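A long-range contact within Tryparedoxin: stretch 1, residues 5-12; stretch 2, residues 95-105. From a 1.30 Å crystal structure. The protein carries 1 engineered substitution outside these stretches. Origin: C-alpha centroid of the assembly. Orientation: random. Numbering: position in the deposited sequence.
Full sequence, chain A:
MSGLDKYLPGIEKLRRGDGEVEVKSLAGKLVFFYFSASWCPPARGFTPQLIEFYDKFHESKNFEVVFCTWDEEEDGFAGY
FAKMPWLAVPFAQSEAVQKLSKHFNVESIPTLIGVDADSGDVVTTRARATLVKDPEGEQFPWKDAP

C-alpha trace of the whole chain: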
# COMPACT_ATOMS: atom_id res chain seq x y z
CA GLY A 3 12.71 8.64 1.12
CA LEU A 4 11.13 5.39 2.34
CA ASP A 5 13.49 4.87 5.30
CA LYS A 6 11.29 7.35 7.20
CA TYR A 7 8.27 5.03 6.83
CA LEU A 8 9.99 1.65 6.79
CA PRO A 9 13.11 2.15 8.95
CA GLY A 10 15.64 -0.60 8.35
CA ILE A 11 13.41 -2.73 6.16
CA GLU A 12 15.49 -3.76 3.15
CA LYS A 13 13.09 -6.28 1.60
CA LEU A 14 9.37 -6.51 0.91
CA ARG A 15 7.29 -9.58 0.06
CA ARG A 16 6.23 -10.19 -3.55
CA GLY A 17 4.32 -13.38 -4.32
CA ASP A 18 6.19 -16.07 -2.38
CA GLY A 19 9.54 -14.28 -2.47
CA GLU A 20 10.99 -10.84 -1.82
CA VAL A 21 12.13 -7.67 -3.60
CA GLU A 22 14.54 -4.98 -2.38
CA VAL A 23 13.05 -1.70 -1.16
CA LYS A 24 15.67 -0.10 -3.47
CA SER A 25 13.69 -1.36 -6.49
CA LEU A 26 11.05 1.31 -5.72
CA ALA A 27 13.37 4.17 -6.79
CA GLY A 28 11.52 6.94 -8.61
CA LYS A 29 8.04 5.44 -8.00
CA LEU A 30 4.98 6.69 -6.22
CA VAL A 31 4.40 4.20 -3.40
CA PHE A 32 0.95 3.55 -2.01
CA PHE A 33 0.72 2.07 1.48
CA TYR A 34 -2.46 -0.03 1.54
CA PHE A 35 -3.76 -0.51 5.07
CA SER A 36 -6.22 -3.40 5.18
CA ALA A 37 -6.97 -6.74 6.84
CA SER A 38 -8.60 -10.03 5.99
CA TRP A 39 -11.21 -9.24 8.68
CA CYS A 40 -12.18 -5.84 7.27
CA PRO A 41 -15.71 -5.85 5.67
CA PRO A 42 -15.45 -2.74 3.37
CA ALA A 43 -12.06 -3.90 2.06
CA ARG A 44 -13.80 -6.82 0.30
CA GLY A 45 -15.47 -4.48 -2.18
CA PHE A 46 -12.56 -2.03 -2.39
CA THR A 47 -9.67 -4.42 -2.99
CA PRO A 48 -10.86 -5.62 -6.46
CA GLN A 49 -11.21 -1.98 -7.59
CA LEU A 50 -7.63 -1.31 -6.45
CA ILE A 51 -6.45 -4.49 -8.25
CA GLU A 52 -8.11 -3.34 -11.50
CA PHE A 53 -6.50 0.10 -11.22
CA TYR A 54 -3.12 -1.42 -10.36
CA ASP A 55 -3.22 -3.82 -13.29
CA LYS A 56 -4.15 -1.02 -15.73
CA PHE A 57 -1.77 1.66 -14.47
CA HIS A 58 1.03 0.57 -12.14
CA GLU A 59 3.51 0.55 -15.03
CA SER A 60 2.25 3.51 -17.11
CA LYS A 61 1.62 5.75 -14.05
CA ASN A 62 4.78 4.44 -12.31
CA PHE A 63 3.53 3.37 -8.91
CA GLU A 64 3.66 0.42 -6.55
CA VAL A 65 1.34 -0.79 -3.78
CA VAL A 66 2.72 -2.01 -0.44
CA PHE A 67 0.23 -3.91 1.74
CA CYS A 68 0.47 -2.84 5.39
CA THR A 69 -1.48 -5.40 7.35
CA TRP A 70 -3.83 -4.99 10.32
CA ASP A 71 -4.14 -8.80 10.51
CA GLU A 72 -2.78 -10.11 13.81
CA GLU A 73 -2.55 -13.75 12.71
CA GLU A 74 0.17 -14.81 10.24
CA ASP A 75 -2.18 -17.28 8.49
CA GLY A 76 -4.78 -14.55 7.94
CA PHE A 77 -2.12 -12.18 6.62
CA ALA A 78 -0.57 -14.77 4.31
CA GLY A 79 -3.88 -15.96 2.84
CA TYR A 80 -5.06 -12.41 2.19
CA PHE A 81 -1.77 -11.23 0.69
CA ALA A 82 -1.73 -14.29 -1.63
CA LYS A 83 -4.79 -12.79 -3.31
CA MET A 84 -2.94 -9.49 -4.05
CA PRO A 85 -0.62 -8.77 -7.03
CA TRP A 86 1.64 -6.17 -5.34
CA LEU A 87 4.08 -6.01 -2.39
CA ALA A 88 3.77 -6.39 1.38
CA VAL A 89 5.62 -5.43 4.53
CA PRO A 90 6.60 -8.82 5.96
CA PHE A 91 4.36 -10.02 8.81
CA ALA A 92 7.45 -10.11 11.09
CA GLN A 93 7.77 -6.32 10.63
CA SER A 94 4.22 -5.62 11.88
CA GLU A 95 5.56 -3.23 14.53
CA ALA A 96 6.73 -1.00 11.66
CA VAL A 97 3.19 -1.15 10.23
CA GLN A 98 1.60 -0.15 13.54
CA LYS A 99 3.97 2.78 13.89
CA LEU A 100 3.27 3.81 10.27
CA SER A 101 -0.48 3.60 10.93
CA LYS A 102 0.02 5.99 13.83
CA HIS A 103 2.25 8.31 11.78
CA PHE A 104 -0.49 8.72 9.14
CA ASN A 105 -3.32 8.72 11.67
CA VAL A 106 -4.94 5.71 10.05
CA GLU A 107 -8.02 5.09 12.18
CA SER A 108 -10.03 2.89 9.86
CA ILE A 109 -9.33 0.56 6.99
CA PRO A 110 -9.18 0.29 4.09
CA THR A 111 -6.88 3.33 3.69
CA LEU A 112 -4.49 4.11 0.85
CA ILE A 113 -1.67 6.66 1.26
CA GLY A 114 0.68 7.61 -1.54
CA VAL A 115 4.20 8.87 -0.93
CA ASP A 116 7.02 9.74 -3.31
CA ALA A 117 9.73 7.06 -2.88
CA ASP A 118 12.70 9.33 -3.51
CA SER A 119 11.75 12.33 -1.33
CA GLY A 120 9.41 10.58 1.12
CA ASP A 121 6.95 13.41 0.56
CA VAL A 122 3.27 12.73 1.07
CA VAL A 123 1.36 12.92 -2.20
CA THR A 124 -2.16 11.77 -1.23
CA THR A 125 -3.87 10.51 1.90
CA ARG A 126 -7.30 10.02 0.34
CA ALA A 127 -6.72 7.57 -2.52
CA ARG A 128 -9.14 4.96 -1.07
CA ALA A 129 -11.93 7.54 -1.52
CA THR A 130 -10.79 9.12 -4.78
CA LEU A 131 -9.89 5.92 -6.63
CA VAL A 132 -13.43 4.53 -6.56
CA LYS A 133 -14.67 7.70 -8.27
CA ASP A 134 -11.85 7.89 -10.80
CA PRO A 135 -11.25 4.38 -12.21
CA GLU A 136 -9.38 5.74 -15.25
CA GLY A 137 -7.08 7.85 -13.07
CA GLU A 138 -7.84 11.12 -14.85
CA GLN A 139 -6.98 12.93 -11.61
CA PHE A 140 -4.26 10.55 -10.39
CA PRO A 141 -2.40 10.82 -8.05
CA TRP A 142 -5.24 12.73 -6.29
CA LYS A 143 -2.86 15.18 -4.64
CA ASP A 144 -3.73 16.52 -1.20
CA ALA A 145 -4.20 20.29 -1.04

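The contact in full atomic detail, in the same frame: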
# COMPACT_ATOMS: atom_id res chain seq x y z
N ASP A 5 12.91 5.22 4.00
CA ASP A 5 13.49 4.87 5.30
C ASP A 5 12.71 5.49 6.46
O ASP A 5 12.61 4.88 7.53
CB ASP A 5 14.97 5.28 5.37
CG ASP A 5 15.78 4.36 6.27
OD1 ASP A 5 15.42 3.16 6.41
OD2 ASP A 5 16.80 4.73 6.88
N LYS A 6 12.16 6.68 6.24
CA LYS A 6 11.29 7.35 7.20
C LYS A 6 10.10 6.47 7.61
O LYS A 6 9.73 6.41 8.79
CB LYS A 6 10.79 8.66 6.58
CG LYS A 6 10.15 9.62 7.54
CD LYS A 6 9.44 10.73 6.79
CE LYS A 6 8.50 11.48 7.72
NZ LYS A 6 8.29 12.88 7.26
N TYR A 7 9.51 5.79 6.63
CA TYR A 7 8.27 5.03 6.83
C TYR A 7 8.52 3.58 7.18
O TYR A 7 7.75 2.98 7.92
CB TYR A 7 7.43 5.11 5.56
CG TYR A 7 7.10 6.52 5.20
CD1 TYR A 7 7.45 7.04 3.96
CD2 TYR A 7 6.46 7.36 6.11
CE1 TYR A 7 7.15 8.35 3.63
CE2 TYR A 7 6.16 8.65 5.79
CZ TYR A 7 6.51 9.15 4.56
OH TYR A 7 6.19 10.46 4.27
N LEU A 8 9.59 3.04 6.61
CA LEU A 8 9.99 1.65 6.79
C LEU A 8 11.45 1.62 7.23
O LEU A 8 12.32 1.23 6.45
CB LEU A 8 9.81 0.86 5.49
CG LEU A 8 8.49 0.95 4.73
CD1 LEU A 8 8.66 0.49 3.29
CD2 LEU A 8 7.41 0.14 5.43
N PRO A 9 11.72 2.04 8.48
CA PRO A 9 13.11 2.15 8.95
C PRO A 9 13.77 0.78 9.06
O PRO A 9 13.28 -0.10 9.77
CB PRO A 9 12.96 2.81 10.33
CG PRO A 9 11.58 2.52 10.77
CD PRO A 9 10.75 2.40 9.53
N GLY A 10 14.84 0.61 8.30
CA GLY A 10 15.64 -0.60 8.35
C GLY A 10 15.00 -1.83 7.75
O GLY A 10 15.40 -2.95 8.05
N ILE A 11 13.99 -1.62 6.91
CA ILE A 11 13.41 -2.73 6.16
C ILE A 11 13.98 -2.71 4.75
O ILE A 11 13.72 -1.79 3.98
CB ILE A 11 11.86 -2.67 6.16
CG1 ILE A 11 11.31 -2.87 7.58
CG2 ILE A 11 11.28 -3.72 5.21
CD1 ILE A 11 9.84 -2.49 7.75
N GLU A 12 14.78 -3.72 4.43
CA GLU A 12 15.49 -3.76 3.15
C GLU A 12 14.73 -4.54 2.08
O GLU A 12 14.98 -4.37 0.90
CB GLU A 12 16.87 -4.39 3.35
CG GLU A 12 17.91 -3.44 3.92
CD GLU A 12 19.33 -3.86 3.56
OE1 GLU A 12 19.64 -5.07 3.66
OE2 GLU A 12 20.14 -2.99 3.17
N GLU A 95 5.33 -4.39 13.66
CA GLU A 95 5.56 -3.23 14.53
C GLU A 95 5.78 -1.97 13.69
O GLU A 95 5.28 -0.90 14.03
CB GLU A 95 6.74 -3.49 15.47
CG GLU A 95 6.37 -4.30 16.70
CD GLU A 95 7.35 -5.43 17.01
OE1 GLU A 95 8.43 -5.50 16.37
OE2 GLU A 95 7.03 -6.27 17.88
N ALA A 96 6.50 -2.12 12.58
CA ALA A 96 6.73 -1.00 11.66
C ALA A 96 5.40 -0.54 11.07
O ALA A 96 5.19 0.64 10.89
CB ALA A 96 7.69 -1.37 10.55
N VAL A 97 4.50 -1.49 10.78
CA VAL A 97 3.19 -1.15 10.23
C VAL A 97 2.33 -0.40 11.25
O VAL A 97 1.64 0.56 10.90
CB VAL A 97 2.43 -2.40 9.72
CG1 VAL A 97 1.00 -2.04 9.35
CG2 VAL A 97 3.16 -2.99 8.53
N GLN A 98 2.39 -0.81 12.50
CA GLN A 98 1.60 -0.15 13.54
C GLN A 98 2.09 1.27 13.75
O GLN A 98 1.30 2.20 13.88
CB GLN A 98 1.67 -0.94 14.84
CG GLN A 98 0.96 -2.28 14.75
CD GLN A 98 1.33 -3.23 15.87
OE1 GLN A 98 2.34 -3.03 16.56
NE2 GLN A 98 0.53 -4.26 16.05
N LYS A 99 3.40 1.45 13.73
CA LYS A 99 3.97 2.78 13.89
C LYS A 99 3.63 3.68 12.68
O LYS A 99 3.32 4.86 12.84
CB LYS A 99 5.46 2.68 14.17
CG LYS A 99 5.71 2.29 15.63
CD LYS A 99 7.12 1.79 15.85
CE LYS A 99 7.38 1.47 17.31
NZ LYS A 99 8.83 1.19 17.52
N LEU A 100 3.64 3.09 11.49
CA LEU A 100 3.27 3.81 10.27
C LEU A 100 1.79 4.22 10.28
O LEU A 100 1.43 5.34 9.87
CB LEU A 100 3.58 2.94 9.06
CG LEU A 100 3.45 3.63 7.70
CD1 LEU A 100 4.33 4.88 7.60
CD2 LEU A 100 3.79 2.66 6.58
N SER A 101 0.94 3.32 10.77
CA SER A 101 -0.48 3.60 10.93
C SER A 101 -0.68 4.79 11.85
O SER A 101 -1.49 5.67 11.57
CB SER A 101 -1.19 2.37 11.50
OG SER A 101 -1.09 1.27 10.62
N LYS A 102 0.08 4.85 12.93
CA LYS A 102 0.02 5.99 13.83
C LYS A 102 0.54 7.26 13.14
O LYS A 102 -0.10 8.30 13.22
CB LYS A 102 0.80 5.71 15.13
CG LYS A 102 0.91 6.92 16.02
CD LYS A 102 1.54 6.63 17.37
CE LYS A 102 1.55 7.89 18.19
NZ LYS A 102 2.10 7.69 19.57
N HIS A 103 1.66 7.15 12.45
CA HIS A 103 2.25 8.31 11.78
C HIS A 103 1.26 8.99 10.83
O HIS A 103 1.17 10.23 10.80
CB HIS A 103 3.51 7.91 11.01
CG HIS A 103 4.12 9.04 10.24
ND1 HIS A 103 4.82 10.07 10.83
CD2 HIS A 103 4.08 9.32 8.92
CE1 HIS A 103 5.22 10.92 9.91
NE2 HIS A 103 4.78 10.49 8.73
N PHE A 104 0.51 8.19 10.07
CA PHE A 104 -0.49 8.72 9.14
C PHE A 104 -1.88 8.86 9.71
O PHE A 104 -2.82 9.14 8.97
CB PHE A 104 -0.51 7.84 7.89
CG PHE A 104 0.57 8.20 6.94
CD1 PHE A 104 1.53 7.27 6.56
CD2 PHE A 104 0.63 9.50 6.43
CE1 PHE A 104 2.57 7.66 5.66
CE2 PHE A 104 1.61 9.88 5.55
CZ PHE A 104 2.59 8.96 5.18
N ASN A 105 -2.02 8.66 11.01
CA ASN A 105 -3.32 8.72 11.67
C ASN A 105 -4.37 7.88 10.96
O ASN A 105 -5.50 8.31 10.72
CB ASN A 105 -3.80 10.16 11.87
CG ASN A 105 -4.95 10.23 12.87
OD1 ASN A 105 -5.11 9.33 13.71
ND2 ASN A 105 -5.75 11.27 12.76
O HOH W 1 5.12 12.01 6.46
O HOH W 2 7.08 2.53 10.57

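How does the contact begin at Lys6? Its CA-to-CB bond points sideways to the helix, but the fully extended side chain, t at all four chi angles, brings its end closer, with Lys6 CE 4.0 Å from His103 NE2. The end of the aliphatic chain passes beside the imidazole while the ammonium group stays near solvent. There a water accepts a weak hydrogen bond from Lys6 NZ at 3.4 Å.

Why is Tyr7 the centre of the contact? Tyr7 CA and Leu100 CA, 6.2 Å apart, are the closest CA pair across the contact. The CA-to-CB bond of Tyr7 points sideways, but in the m rotamer the end of the buried ring comes nearer the helix. Tyr7 CD2 packs 3.6 Å from Leu100 CD1, and Tyr7 CE2 lies 3.6 Å from Phe104 CZ. The Tyr7 and Phe104 rings are inclined by 30° but slid apart, so they barely overlap. His103 NE2 meets the edge of the tyrosine ring, 3.7 Å from Tyr7 CE2. A flat aromatic ring can thus touch three side chains at once.

How are the polar groups around Tyr7 satisfied, given that no direct hydrogen bond crosses the contact? Water does the bridging. The water near Lys6 donates to Tyr7 OH at 2.9 Å and also hydrogen-bonds His103 NE2 at 2.8 Å. A second water donates to both Tyr7 O, at 2.8 Å, and Ala96 O, at 2.7 Å, tying the two backbones together.

What brings the chain back to the helix after Tyr7? A type II turn runs from Leu8 to Ile11, with Gly10 at the positive phi that favours glycine; Gly10 N donates to Asp5 OD1 at 3.2 Å. Beyond the turn, Ile11 points toward the helix and sets its CD1 3.7 Å from Ala96 CB, an apolar contact between the tip of the isoleucine and the alanine methyl.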